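Local structure of N-alpha-acetyltransferase 30 (Saccharomyces cerevisiae, 6YGA) at residues M1-K6 with H93-K98; K21-D26 with I81-V86; R37-Q42 with V66-P71; Y48-N53 with K97-I102; I60-I65 with A85-Y90. The protein catalyses transfer of the acetyl group of acetyl-CoA to the N-terminal methionine of proteins, as the catalytic subunit of the heterotrimeric NatC complex. All blocks are in the same frame, centred on the assembly; numbering follows the deposited sequence.

The five contacts all reach the mixed sheet of the GNAT fold, from both of its sides. Contacts 1 and 4 lie only about 4 Å apart, centre to centre; both set helix 95-109 against the neighbouring strands 3-7 and 47-52. Contacts 2 and 3 bring helices 13-26 and 33-40 against the hairpin 61-72/76-86, and contact 5 pairs those hairpin strands with each other, its centre about 8 Å from that of contact 2. Contacts 1 and 3 are farthest apart, with centres about 22 Å from each other. Along the chain, the two ends of contact 1, strand 3-7 and the start of helix 95-109, enclose contacts 2, 3 and 5 in sequence, while the helix of contact 3 also meets the partner subunits.

Contact 1: residues M1-K6 with H93-K98; sequences MEIVYK and HGIAKK
CG of Tyr-5 is anti to its carbonyl carbon (chi1 -52°), which swings the ring from strand 3-7 toward helix 95-109. CG of Lys-98 is anti to its own backbone N, and a bend at chi2 (59°) turns the rest of the chain away, so only the root of the lysine meets the tyrosine. Its CG sits over one face of the Tyr-5 ring, 3.8 Å from the centroid and displaced toward the rim, a CH-pi contact. Lys-98 CB lies 3.5 Å from Tyr-5 CZ, and Ile-95 CG2 meets the ring edge 3.9 Å from Tyr-5 CE2. Gly-94, with positive phi, is the N-cap residue of the helix. Gly-94 and Ala-96 match the end of the Q/R-x-x-G-x-G/A signature, whose loop and helix start bind the acetyl-CoA pyrophosphate in GNAT relatives; here the enzyme is in its apo form. Toward the N-terminus the side chains of Ile-3 and Ile-95 cross at about a right angle, Ile-3 CG1 4.2 Å from Ile-95 CD1. Selenomethionine Met-1, bent at chi3, reaches the imidazole of His-93 obliquely: Met-1 SE is 3.6 Å from His-93 CD2, and Met-1 CE makes an off-centre CH-pi contact with the ring.

Contact 2: residues K21-D26 with I81-V86; sequences KLIDAD and IGMLAV. With EDO (1,2-ethanediol), chain K.
The flat group that touches across this contact is the carboxylate of Asp-26, whose OD2 lies 4.1 Å from both CA and CB of Ala-85; its OD1 makes a weak, long ion pair with Arg-91. Here segment 21-26 of helix 13-26 of the GNAT fold crosses segment 81-86 of strand 76-86 at 92°, their axes 7.5 Å apart. At the crossing the methyl of Ala-85 points at the helix, 3.9 Å from CA of Ile-23, and is bordered by the carbonyl oxygen of Leu-22. Ile-23 then reaches along the strand. Its CD1 comes within 3.7 Å of Met-83 CB, and its CG2 rests near Met-83 CG, the two chains crossing at about a right angle. Bends at chi2 and chi3 fold selenomethionine Met-83 round, so that its CE also meets Ile-23 CD1. Gly-82 and Met-83 both face Val-66 in a classic beta bulge, where a 1,2-ethanediol, probably from the crystallisation liquor, donates a weak hydrogen bond from O2 to Gly-82 O over 3.3 Å.

Contact 3: residues R37-Q42 with V66-P71; sequences RYFLNQ and VCKMDP. With EDO (1,2-ethanediol), chain J.
This is a buried helix-on-sheet contact, mainly apolar, in which helix 33-40 of the GNAT fold lies against the middle of strand 61-72. Val-66 CG1 is its focus: it lies 3.5 Å from Phe-39 CB and 3.7 Å from Leu-40 CD1, approaching the phenyl ring obliquely. The Phe-39 ring, with CG anti to the carbonyl carbon, leans along the strand; the carbonyl oxygen of Cys-67 is at its edge, in plane, 3.7 Å from Phe-39 CD1. Next to it, Tyr-38 CD2 lies over one face of the phenyl ring, toward the rim. The aliphatic arm of Lys-68 runs past both rings obliquely, its CB 3.7 Å from Phe-39 CE1 and its CD 3.3 Å from Tyr-38 OH. A bend at chi4 (67°) then turns Lys-68 NZ to Asp-70, where it forms a 2.9 Å salt bridge with OD2, meeting the carboxylate from 30° above its plane. The helix also faces the partner subunits: Arg-37 forms a salt bridge with Asp-32 of the N-alpha-acetyltransferase 38 chain. The lysine thus serves two environments: its methylenes lie against the phenyl ring and the tyrosine hydroxyl, and its charge, probably stabilised in the ammonium form, is compensated by an acid on the same strand.

Contact 4: residues Y48-N53 with K97-I102; sequences YIAVDN and KKLVEI
Packing is tightest where Ile-102 of helix 95-109 meets the ring of Tyr-48 on strand 47-52. CG1 of Ile-102, anti to its backbone N, stands over one face of the ring, 3.9 Å above the plane and offset toward the rim, in a CH-pi contact. The terminal CD1 stays on the same side of the ring plane, out by the rim, 3.6 Å from Tyr-48 CE2. Leu-99, one helical turn earlier, packs more loosely: its CD2 is 4.0 Å from Tyr-48 O and 4.1 Å from Tyr-48 CB, while its CD1 meets the methyl of Ala-50 at 4.3 Å. The looser side carries Lys-98, which is exposed, and Glu-101, partly exposed, in a long, weak ion pair (NZ to OE1); Glu-101 also packs on Phe-578 of the N-alpha-acetyltransferase 35 chain. The axes of strand 48-52 and helix segment 97-102 approach to 9.1 Å at 146°. The helix that follows strand 76-86 and packs across one side of the sheet is a hallmark of the GNAT fold, and its N-terminal end probably meets acetyl-CoA, as in relatives.

Contact 5: residues I60-I65 with A85-Y90; sequences IPIGCI and AVESTY
Strands 61-72 and 76-86 form an antiparallel hairpin of the GNAT sheet, and this contact is the end of their ladder. Cys-64 and Ala-85 are a hydrogen-bonded pair that satisfies both backbones in each direction: Cys-64 N donates to Ala-85 O at 2.9 Å, and Ala-85 N donates to Cys-64 O at 3.1 Å with a nearly straight N-H (170°). Ala-85 O also receives a CA-H...O contact from Gly-63, whose CA lies 3.2 Å away. Gly-63 faces Val-86 as a non-hydrogen-bonded pair, their CA atoms only 4.1 Å apart. The ladder closes with the shortest bond of the set, Glu-87 N to Ile-62 O at 2.7 Å, nearly along the C=O axis. Where the chain turns a corner, Ile-62 and Gly-63 both face Ala-50 in a classic beta bulge: Ile-62 N bonds with Ala-50 O, and Gly-63 O with Ala-50 N. Beyond Glu-87 comes a 3-10 segment, in which Tyr-90 N is satisfied by Glu-87 O. Tyr-90 OH hydrogen-bonds with Asp-52 OD2 of strand 47-52, while Val-86 O receives a weak bond from Arg-91 NE. In Ile-62, chi1 48° puts CG1 between N and the carbonyl carbon and leaves CG2 beside the backbone N, where it lies 3.3 Å from Glu-87 OE1 and over one face of the Tyr-90 ring, 3.5 Å from Tyr-90 CE1.

Contact 1: residues M1-K6 with H93-K98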
# COMPACT_ATOMS: atom_id res chain seq x y z
N MSE A 1 -28.31 -31.83 13.03
CA MSE A 1 -26.89 -31.56 12.88
C MSE A 1 -26.08 -32.10 14.06
O MSE A 1 -26.43 -31.86 15.22
CB MSE A 1 -26.66 -30.06 12.72
CG MSE A 1 -25.34 -29.70 12.08
SE MSE A 1 -25.15 -27.78 11.92
CE MSE A 1 -25.13 -27.33 13.81
N GLU A 2 -24.99 -32.84 13.77
CA GLU A 2 -24.10 -33.38 14.80
C GLU A 2 -22.67 -33.23 14.28
O GLU A 2 -22.06 -34.17 13.77
CB GLU A 2 -24.43 -34.84 15.12
CG GLU A 2 -23.97 -35.30 16.49
CD GLU A 2 -23.82 -36.80 16.60
OE1 GLU A 2 -22.79 -37.34 16.13
OE2 GLU A 2 -24.73 -37.46 17.15
N ILE A 3 -22.12 -32.02 14.43
CA ILE A 3 -20.83 -31.71 13.83
C ILE A 3 -19.70 -32.33 14.66
O ILE A 3 -19.70 -32.27 15.89
CB ILE A 3 -20.66 -30.19 13.71
CG1 ILE A 3 -21.80 -29.60 12.88
CG2 ILE A 3 -19.33 -29.84 13.06
CD1 ILE A 3 -21.88 -30.15 11.47
N VAL A 4 -18.74 -32.93 13.96
CA VAL A 4 -17.58 -33.56 14.58
C VAL A 4 -16.33 -32.93 13.98
O VAL A 4 -16.23 -32.79 12.75
CB VAL A 4 -17.58 -35.09 14.37
CG1 VAL A 4 -16.33 -35.72 14.96
CG2 VAL A 4 -18.83 -35.70 14.98
N TYR A 5 -15.38 -32.55 14.84
CA TYR A 5 -14.14 -31.91 14.44
C TYR A 5 -12.99 -32.88 14.68
O TYR A 5 -12.78 -33.32 15.81
CB TYR A 5 -13.92 -30.61 15.21
CG TYR A 5 -15.11 -29.68 15.15
CD1 TYR A 5 -16.13 -29.75 16.09
CD2 TYR A 5 -15.21 -28.72 14.15
CE1 TYR A 5 -17.22 -28.90 16.03
CE2 TYR A 5 -16.30 -27.87 14.08
CZ TYR A 5 -17.30 -27.96 15.03
OH TYR A 5 -18.38 -27.12 14.98
N LYS A 6 -12.24 -33.20 13.63
CA LYS A 6 -11.21 -34.22 13.68
C LYS A 6 -9.99 -33.76 12.90
O LYS A 6 -10.10 -32.92 12.00
CB LYS A 6 -11.74 -35.55 13.11
CG LYS A 6 -12.55 -35.39 11.84
CD LYS A 6 -13.63 -36.46 11.73
CE LYS A 6 -13.03 -37.85 11.69
NZ LYS A 6 -14.09 -38.90 11.70
N HIS A 93 -23.76 -21.54 12.31
CA HIS A 93 -23.85 -22.47 13.44
C HIS A 93 -22.58 -22.48 14.27
O HIS A 93 -22.35 -23.43 15.03
CB HIS A 93 -24.19 -23.88 12.94
CG HIS A 93 -25.51 -23.98 12.24
ND1 HIS A 93 -26.70 -23.62 12.83
CD2 HIS A 93 -25.82 -24.41 10.99
CE1 HIS A 93 -27.69 -23.82 11.98
NE2 HIS A 93 -27.19 -24.30 10.86
N GLY A 94 -21.75 -21.45 14.16
CA GLY A 94 -20.51 -21.40 14.91
C GLY A 94 -19.49 -22.43 14.53
O GLY A 94 -18.59 -22.73 15.32
N ILE A 95 -19.59 -23.00 13.32
CA ILE A 95 -18.66 -24.05 12.92
C ILE A 95 -17.27 -23.47 12.66
O ILE A 95 -16.26 -24.05 13.07
CB ILE A 95 -19.20 -24.79 11.68
CG1 ILE A 95 -20.59 -25.36 11.97
CG2 ILE A 95 -18.25 -25.90 11.27
CD1 ILE A 95 -21.21 -26.04 10.78
N ALA A 96 -17.21 -22.32 11.97
CA ALA A 96 -15.92 -21.69 11.72
C ALA A 96 -15.21 -21.33 13.02
O ALA A 96 -14.00 -21.52 13.15
CB ALA A 96 -16.11 -20.45 10.85
N LYS A 97 -15.96 -20.83 14.00
CA LYS A 97 -15.34 -20.45 15.27
C LYS A 97 -14.75 -21.67 15.98
O LYS A 97 -13.68 -21.58 16.59
CB LYS A 97 -16.37 -19.75 16.16
CG LYS A 97 -15.86 -19.43 17.56
CD LYS A 97 -16.85 -18.57 18.32
CE LYS A 97 -16.36 -18.26 19.72
NZ LYS A 97 -17.27 -17.32 20.43
N LYS A 98 -15.43 -22.82 15.90
CA LYS A 98 -14.92 -24.01 16.55
C LYS A 98 -13.67 -24.54 15.85
O LYS A 98 -12.76 -25.05 16.50
CB LYS A 98 -16.00 -25.09 16.61
CG LYS A 98 -15.77 -26.13 17.68
CD LYS A 98 -15.70 -25.47 19.06
CE LYS A 98 -15.37 -26.49 20.14
NZ LYS A 98 -15.49 -25.89 21.49

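Contact 2: residues K21-D26 with I81-V86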
# COMPACT_ATOMS: atom_id res chain seq x y z
N LYS A 21 -12.07 -28.82 -2.65
CA LYS A 21 -13.34 -28.34 -3.20
C LYS A 21 -13.96 -27.27 -2.31
O LYS A 21 -14.47 -26.26 -2.81
CB LYS A 21 -14.30 -29.50 -3.39
CG LYS A 21 -15.53 -29.16 -4.22
CD LYS A 21 -15.13 -28.87 -5.66
CE LYS A 21 -16.36 -28.73 -6.56
NZ LYS A 21 -16.00 -28.66 -8.00
N LEU A 22 -13.92 -27.47 -0.99
CA LEU A 22 -14.48 -26.49 -0.07
C LEU A 22 -13.77 -25.14 -0.20
O LEU A 22 -14.41 -24.10 -0.36
CB LEU A 22 -14.38 -27.00 1.36
CG LEU A 22 -15.44 -27.98 1.88
CD1 LEU A 22 -15.13 -28.36 3.31
CD2 LEU A 22 -16.82 -27.35 1.77
N ILE A 23 -12.44 -25.16 -0.11
CA ILE A 23 -11.68 -23.91 -0.09
C ILE A 23 -11.79 -23.19 -1.43
O ILE A 23 -11.87 -21.96 -1.48
CB ILE A 23 -10.22 -24.20 0.30
CG1 ILE A 23 -10.14 -24.70 1.74
CG2 ILE A 23 -9.35 -22.97 0.11
CD1 ILE A 23 -8.77 -25.16 2.18
N ASP A 24 -11.81 -23.94 -2.54
CA ASP A 24 -11.83 -23.31 -3.86
C ASP A 24 -13.14 -22.58 -4.13
O ASP A 24 -13.15 -21.59 -4.87
CB ASP A 24 -11.58 -24.35 -4.95
CG ASP A 24 -10.12 -24.73 -5.07
OD1 ASP A 24 -9.26 -23.95 -4.60
OD2 ASP A 24 -9.83 -25.80 -5.64
N ALA A 25 -14.25 -23.06 -3.56
CA ALA A 25 -15.54 -22.41 -3.80
C ALA A 25 -15.55 -20.98 -3.28
O ALA A 25 -16.14 -20.09 -3.90
CB ALA A 25 -16.66 -23.22 -3.16
N ASP A 26 -14.91 -20.73 -2.13
CA ASP A 26 -14.93 -19.40 -1.53
C ASP A 26 -13.97 -18.44 -2.21
O ASP A 26 -14.23 -17.23 -2.24
CB ASP A 26 -14.59 -19.49 -0.04
CG ASP A 26 -15.73 -20.05 0.79
OD1 ASP A 26 -16.66 -20.66 0.22
OD2 ASP A 26 -15.69 -19.89 2.03
N ILE A 81 -2.70 -19.11 10.03
CA ILE A 81 -3.96 -19.65 9.53
C ILE A 81 -4.05 -19.31 8.05
O ILE A 81 -4.27 -18.16 7.68
CB ILE A 81 -5.17 -19.09 10.31
CG1 ILE A 81 -5.07 -19.49 11.79
CG2 ILE A 81 -6.47 -19.57 9.70
CD1 ILE A 81 -6.22 -18.97 12.64
N GLY A 82 -3.87 -20.32 7.20
CA GLY A 82 -3.85 -20.10 5.77
C GLY A 82 -5.22 -20.06 5.14
O GLY A 82 -5.53 -19.14 4.37
N MSE A 83 -6.06 -21.05 5.44
CA MSE A 83 -7.39 -21.12 4.87
C MSE A 83 -8.47 -21.52 5.87
O MSE A 83 -8.24 -22.31 6.79
CB MSE A 83 -7.41 -22.11 3.70
CG MSE A 83 -6.59 -21.68 2.50
SE MSE A 83 -4.78 -22.40 2.49
CE MSE A 83 -5.18 -24.21 1.86
N LEU A 84 -9.66 -20.96 5.69
CA LEU A 84 -10.83 -21.27 6.51
C LEU A 84 -12.06 -21.24 5.61
O LEU A 84 -12.39 -20.19 5.05
CB LEU A 84 -10.98 -20.28 7.67
CG LEU A 84 -12.14 -20.55 8.63
CD1 LEU A 84 -11.96 -21.90 9.33
CD2 LEU A 84 -12.26 -19.43 9.64
N ALA A 85 -12.72 -22.38 5.47
CA ALA A 85 -13.90 -22.49 4.62
C ALA A 85 -14.97 -23.28 5.35
O ALA A 85 -14.67 -24.26 6.04
CB ALA A 85 -13.56 -23.15 3.28
N VAL A 86 -16.22 -22.84 5.21
CA VAL A 86 -17.38 -23.53 5.75
C VAL A 86 -18.43 -23.59 4.65
O VAL A 86 -18.69 -22.58 3.98
CB VAL A 86 -17.94 -22.84 7.01
CG1 VAL A 86 -19.32 -23.38 7.36
CG2 VAL A 86 -16.99 -23.01 8.18
C1 EDO K . -8.16 -15.86 7.54
O1 EDO K . -9.59 -15.85 7.42
C2 EDO K . -7.62 -17.16 6.97
O2 EDO K . -7.97 -17.25 5.59

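Contact 3: residues R37-Q42 with V66-P71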
# COMPACT_ATOMS: atom_id res chain seq x y z
N ARG A 37 -0.47 -29.03 -1.06
CA ARG A 37 0.54 -30.00 -0.67
C ARG A 37 1.63 -29.35 0.19
O ARG A 37 2.25 -30.03 1.01
CB ARG A 37 1.14 -30.65 -1.91
CG ARG A 37 1.61 -32.06 -1.67
CD ARG A 37 1.31 -32.96 -2.85
NE ARG A 37 -0.09 -33.38 -2.89
CZ ARG A 37 -0.57 -34.43 -2.23
NH1 ARG A 37 0.23 -35.15 -1.46
NH2 ARG A 37 -1.86 -34.75 -2.32
N TYR A 38 1.87 -28.05 0.00
CA TYR A 38 2.81 -27.34 0.85
C TYR A 38 2.33 -27.30 2.30
O TYR A 38 3.12 -27.44 3.23
CB TYR A 38 3.03 -25.92 0.32
CG TYR A 38 3.55 -24.93 1.33
CD1 TYR A 38 4.88 -24.91 1.70
CD2 TYR A 38 2.70 -23.99 1.90
CE1 TYR A 38 5.36 -24.00 2.62
CE2 TYR A 38 3.17 -23.07 2.83
CZ TYR A 38 4.50 -23.08 3.18
OH TYR A 38 4.96 -22.17 4.10
N PHE A 39 1.02 -27.11 2.50
CA PHE A 39 0.46 -27.08 3.84
C PHE A 39 0.30 -28.49 4.41
O PHE A 39 0.82 -28.79 5.50
CB PHE A 39 -0.89 -26.37 3.84
CG PHE A 39 -0.80 -24.87 3.92
CD1 PHE A 39 -0.65 -24.24 5.15
CD2 PHE A 39 -0.90 -24.08 2.79
CE1 PHE A 39 -0.57 -22.87 5.24
CE2 PHE A 39 -0.83 -22.70 2.87
CZ PHE A 39 -0.66 -22.09 4.10
N LEU A 40 -0.40 -29.37 3.70
CA LEU A 40 -0.89 -30.60 4.30
C LEU A 40 0.19 -31.66 4.46
O LEU A 40 0.14 -32.45 5.41
CB LEU A 40 -2.06 -31.16 3.48
CG LEU A 40 -3.47 -30.65 3.82
CD1 LEU A 40 -3.60 -29.14 3.64
CD2 LEU A 40 -4.50 -31.38 2.98
N ASN A 41 1.16 -31.71 3.55
CA ASN A 41 2.21 -32.70 3.67
C ASN A 41 3.24 -32.33 4.73
O ASN A 41 3.78 -33.22 5.41
CB ASN A 41 2.89 -32.91 2.32
CG ASN A 41 2.06 -33.78 1.39
OD1 ASN A 41 0.91 -33.46 1.09
ND2 ASN A 41 2.64 -34.88 0.94
N GLN A 42 3.52 -31.04 4.91
CA GLN A 42 4.52 -30.61 5.87
C GLN A 42 3.94 -30.33 7.26
O GLN A 42 4.64 -30.52 8.26
CB GLN A 42 5.25 -29.38 5.34
CG GLN A 42 5.94 -29.65 4.00
CD GLN A 42 6.75 -28.47 3.50
OE1 GLN A 42 6.25 -27.35 3.39
NE2 GLN A 42 8.02 -28.72 3.19
N VAL A 66 -6.83 -24.73 7.54
CA VAL A 66 -5.50 -25.16 7.11
C VAL A 66 -4.48 -24.20 7.71
O VAL A 66 -4.58 -22.99 7.52
CB VAL A 66 -5.38 -25.20 5.58
CG1 VAL A 66 -4.04 -25.76 5.18
CG2 VAL A 66 -6.51 -26.03 4.98
N CYS A 67 -3.51 -24.75 8.44
CA CYS A 67 -2.56 -23.93 9.19
C CYS A 67 -1.14 -24.43 8.98
O CYS A 67 -0.90 -25.58 8.59
CB CYS A 67 -2.89 -23.94 10.69
SG CYS A 67 -4.58 -23.42 11.05
N LYS A 68 -0.19 -23.54 9.25
CA LYS A 68 1.23 -23.86 9.27
C LYS A 68 1.87 -23.15 10.46
O LYS A 68 1.26 -22.28 11.08
CB LYS A 68 1.93 -23.44 7.97
CG LYS A 68 2.32 -21.97 7.95
CD LYS A 68 2.97 -21.56 6.64
CE LYS A 68 3.66 -20.21 6.77
NZ LYS A 68 4.83 -20.26 7.69
N MSE A 69 3.10 -23.54 10.78
CA MSE A 69 3.88 -22.82 11.77
C MSE A 69 5.36 -22.85 11.41
O MSE A 69 5.88 -23.85 10.91
CB MSE A 69 3.66 -23.39 13.17
CG MSE A 69 4.13 -24.81 13.37
SE MSE A 69 3.51 -25.53 15.07
CE MSE A 69 4.86 -24.80 16.26
N ASP A 70 6.04 -21.74 11.66
CA ASP A 70 7.45 -21.59 11.35
C ASP A 70 8.06 -20.65 12.38
O ASP A 70 7.34 -19.82 12.94
CB ASP A 70 7.67 -21.05 9.93
CG ASP A 70 7.73 -22.14 8.88
OD1 ASP A 70 8.29 -23.22 9.18
OD2 ASP A 70 7.23 -21.93 7.76
N PRO A 71 9.36 -20.75 12.64
CA PRO A 71 10.01 -19.73 13.47
C PRO A 71 9.95 -18.37 12.79
O PRO A 71 10.19 -18.26 11.58
CB PRO A 71 11.45 -20.25 13.61
CG PRO A 71 11.63 -21.16 12.44
CD PRO A 71 10.30 -21.80 12.22
C1 EDO J . 7.83 -25.41 14.03
O1 EDO J . 8.27 -25.12 12.70
C2 EDO J . 8.82 -26.32 14.73
O2 EDO J . 10.09 -25.66 14.86

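Contact 4: residues Y48-N53 with K97-I102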
# COMPACT_ATOMS: atom_id res chain seq x y z
N TYR A 48 -7.63 -29.26 10.12
CA TYR A 48 -8.78 -29.90 10.74
C TYR A 48 -9.98 -29.79 9.82
O TYR A 48 -10.09 -28.86 9.02
CB TYR A 48 -9.11 -29.25 12.10
CG TYR A 48 -8.18 -29.67 13.20
CD1 TYR A 48 -6.95 -29.04 13.38
CD2 TYR A 48 -8.52 -30.70 14.07
CE1 TYR A 48 -6.09 -29.43 14.39
CE2 TYR A 48 -7.66 -31.10 15.08
CZ TYR A 48 -6.45 -30.46 15.24
OH TYR A 48 -5.60 -30.85 16.25
N ILE A 49 -10.88 -30.77 9.94
CA ILE A 49 -12.12 -30.79 9.17
C ILE A 49 -13.30 -30.88 10.14
O ILE A 49 -13.17 -31.31 11.28
CB ILE A 49 -12.17 -31.95 8.16
CG1 ILE A 49 -11.83 -33.27 8.85
CG2 ILE A 49 -11.23 -31.67 6.99
CD1 ILE A 49 -11.94 -34.48 7.94
N ALA A 50 -14.46 -30.44 9.65
CA ALA A 50 -15.72 -30.60 10.35
C ALA A 50 -16.63 -31.45 9.49
O ALA A 50 -16.76 -31.20 8.28
CB ALA A 50 -16.37 -29.24 10.64
N VAL A 51 -17.26 -32.47 10.09
CA VAL A 51 -18.19 -33.34 9.39
C VAL A 51 -19.49 -33.39 10.18
O VAL A 51 -19.50 -33.25 11.41
CB VAL A 51 -17.62 -34.77 9.19
CG1 VAL A 51 -16.32 -34.73 8.38
CG2 VAL A 51 -17.39 -35.47 10.53
N ASP A 52 -20.60 -33.55 9.46
CA ASP A 52 -21.92 -33.70 10.07
C ASP A 52 -22.20 -35.20 10.16
O ASP A 52 -22.40 -35.86 9.14
CB ASP A 52 -22.99 -32.98 9.25
CG ASP A 52 -24.38 -33.04 9.89
OD1 ASP A 52 -24.56 -33.71 10.93
OD2 ASP A 52 -25.31 -32.40 9.34
N ASN A 53 -22.21 -35.72 11.39
CA ASN A 53 -22.36 -37.16 11.57
C ASN A 53 -23.77 -37.63 11.24
O ASN A 53 -23.95 -38.75 10.76
CB ASN A 53 -21.99 -37.54 13.00
CG ASN A 53 -21.19 -38.83 13.07
OD1 ASN A 53 -21.27 -39.67 12.18
ND2 ASN A 53 -20.41 -38.99 14.14
N LYS A 97 -15.96 -20.83 14.00
CA LYS A 97 -15.34 -20.45 15.27
C LYS A 97 -14.75 -21.67 15.98
O LYS A 97 -13.68 -21.58 16.59
CB LYS A 97 -16.37 -19.75 16.16
CG LYS A 97 -15.86 -19.43 17.56
CD LYS A 97 -16.85 -18.57 18.32
CE LYS A 97 -16.36 -18.26 19.72
NZ LYS A 97 -17.27 -17.32 20.43
N LYS A 98 -15.43 -22.82 15.90
CA LYS A 98 -14.92 -24.01 16.55
C LYS A 98 -13.67 -24.54 15.85
O LYS A 98 -12.76 -25.05 16.50
CB LYS A 98 -16.00 -25.09 16.61
CG LYS A 98 -15.77 -26.13 17.68
CD LYS A 98 -15.70 -25.47 19.06
CE LYS A 98 -15.37 -26.49 20.14
NZ LYS A 98 -15.49 -25.89 21.49
N LEU A 99 -13.62 -24.42 14.52
CA LEU A 99 -12.43 -24.85 13.79
C LEU A 99 -11.23 -23.97 14.13
O LEU A 99 -10.10 -24.47 14.27
CB LEU A 99 -12.70 -24.83 12.29
CG LEU A 99 -13.49 -26.01 11.71
CD1 LEU A 99 -14.00 -25.68 10.32
CD2 LEU A 99 -12.62 -27.25 11.68
N VAL A 100 -11.44 -22.66 14.27
CA VAL A 100 -10.35 -21.78 14.67
C VAL A 100 -9.88 -22.12 16.07
O VAL A 100 -8.68 -22.18 16.35
CB VAL A 100 -10.78 -20.30 14.55
CG1 VAL A 100 -9.68 -19.39 15.05
CG2 VAL A 100 -11.12 -19.96 13.11
N GLU A 101 -10.83 -22.38 16.98
CA GLU A 101 -10.47 -22.67 18.36
C GLU A 101 -9.66 -23.96 18.48
O GLU A 101 -8.69 -24.03 19.24
CB GLU A 101 -11.72 -22.75 19.23
CG GLU A 101 -12.36 -21.40 19.53
CD GLU A 101 -13.62 -21.51 20.37
OE1 GLU A 101 -14.24 -22.60 20.38
OE2 GLU A 101 -13.98 -20.52 21.03
N ILE A 102 -10.05 -25.00 17.73
CA ILE A 102 -9.33 -26.26 17.84
C ILE A 102 -7.96 -26.16 17.17
O ILE A 102 -7.01 -26.82 17.60
CB ILE A 102 -10.18 -27.42 17.26
CG1 ILE A 102 -9.52 -28.77 17.56
CG2 ILE A 102 -10.38 -27.25 15.77
CD1 ILE A 102 -10.37 -29.95 17.17

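Contact 5: residues I60-I65 with A85-Y90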
# COMPACT_ATOMS: atom_id res chain seq x y z
N ILE A 60 -18.13 -36.61 4.84
CA ILE A 60 -17.69 -35.57 3.91
C ILE A 60 -17.38 -34.31 4.71
O ILE A 60 -18.11 -33.99 5.67
CB ILE A 60 -18.76 -35.31 2.84
CG1 ILE A 60 -18.20 -34.39 1.74
CG2 ILE A 60 -20.00 -34.72 3.46
CD1 ILE A 60 -19.24 -33.92 0.78
N PRO A 61 -16.29 -33.61 4.42
CA PRO A 61 -16.01 -32.36 5.15
C PRO A 61 -16.95 -31.24 4.71
O PRO A 61 -17.08 -30.96 3.52
CB PRO A 61 -14.56 -32.05 4.78
CG PRO A 61 -13.98 -33.35 4.31
CD PRO A 61 -15.12 -34.05 3.64
N ILE A 62 -17.60 -30.61 5.69
CA ILE A 62 -18.40 -29.41 5.45
C ILE A 62 -17.69 -28.15 5.90
O ILE A 62 -18.20 -27.04 5.65
CB ILE A 62 -19.79 -29.52 6.13
CG1 ILE A 62 -19.65 -29.98 7.59
CG2 ILE A 62 -20.67 -30.49 5.37
CD1 ILE A 62 -19.52 -28.85 8.60
N GLY A 63 -16.54 -28.27 6.55
CA GLY A 63 -15.73 -27.13 6.91
C GLY A 63 -14.33 -27.59 7.21
O GLY A 63 -14.10 -28.75 7.59
N CYS A 64 -13.38 -26.68 7.05
CA CYS A 64 -11.99 -27.04 7.29
C CYS A 64 -11.17 -25.79 7.58
O CYS A 64 -11.55 -24.67 7.22
CB CYS A 64 -11.39 -27.79 6.10
SG CYS A 64 -11.19 -26.78 4.63
N ILE A 65 -10.03 -26.00 8.22
CA ILE A 65 -9.05 -24.95 8.48
C ILE A 65 -7.67 -25.52 8.19
O ILE A 65 -7.38 -26.68 8.53
CB ILE A 65 -9.18 -24.40 9.92
CG1 ILE A 65 -8.25 -23.21 10.14
CG2 ILE A 65 -8.94 -25.50 10.96
CD1 ILE A 65 -8.48 -22.52 11.47
N ALA A 85 -12.72 -22.38 5.47
CA ALA A 85 -13.90 -22.49 4.62
C ALA A 85 -14.97 -23.28 5.35
O ALA A 85 -14.67 -24.26 6.04
CB ALA A 85 -13.56 -23.15 3.28
N VAL A 86 -16.22 -22.84 5.21
CA VAL A 86 -17.38 -23.53 5.75
C VAL A 86 -18.43 -23.59 4.65
O VAL A 86 -18.69 -22.58 3.98
CB VAL A 86 -17.94 -22.84 7.01
CG1 VAL A 86 -19.32 -23.38 7.36
CG2 VAL A 86 -16.99 -23.01 8.18
N GLU A 87 -19.03 -24.76 4.46
CA GLU A 87 -20.01 -24.95 3.39
C GLU A 87 -21.20 -24.01 3.58
O GLU A 87 -21.61 -23.71 4.70
CB GLU A 87 -20.47 -26.40 3.35
CG GLU A 87 -21.11 -26.81 2.04
CD GLU A 87 -21.08 -28.31 1.83
OE1 GLU A 87 -20.22 -28.97 2.45
OE2 GLU A 87 -21.90 -28.82 1.04
N SER A 88 -21.76 -23.56 2.46
CA SER A 88 -22.78 -22.51 2.49
C SER A 88 -24.00 -22.94 3.29
O SER A 88 -24.61 -22.13 4.00
CB SER A 88 -23.17 -22.13 1.07
OG SER A 88 -24.07 -21.03 1.06
N THR A 89 -24.38 -24.22 3.20
CA THR A 89 -25.56 -24.70 3.91
C THR A 89 -25.35 -24.76 5.42
O THR A 89 -26.33 -24.73 6.17
CB THR A 89 -25.97 -26.08 3.39
OG1 THR A 89 -24.82 -26.92 3.30
CG2 THR A 89 -26.62 -25.96 2.02
N TYR A 90 -24.10 -24.84 5.87
CA TYR A 90 -23.79 -25.01 7.28
C TYR A 90 -23.34 -23.72 7.96
O TYR A 90 -22.87 -23.76 9.10
CB TYR A 90 -22.72 -26.09 7.45
CG TYR A 90 -23.25 -27.49 7.28
CD1 TYR A 90 -23.40 -28.05 6.01
CD2 TYR A 90 -23.60 -28.26 8.38
CE1 TYR A 90 -23.89 -29.33 5.85
CE2 TYR A 90 -24.09 -29.55 8.23
CZ TYR A 90 -24.23 -30.08 6.96
OH TYR A 90 -24.72 -31.36 6.81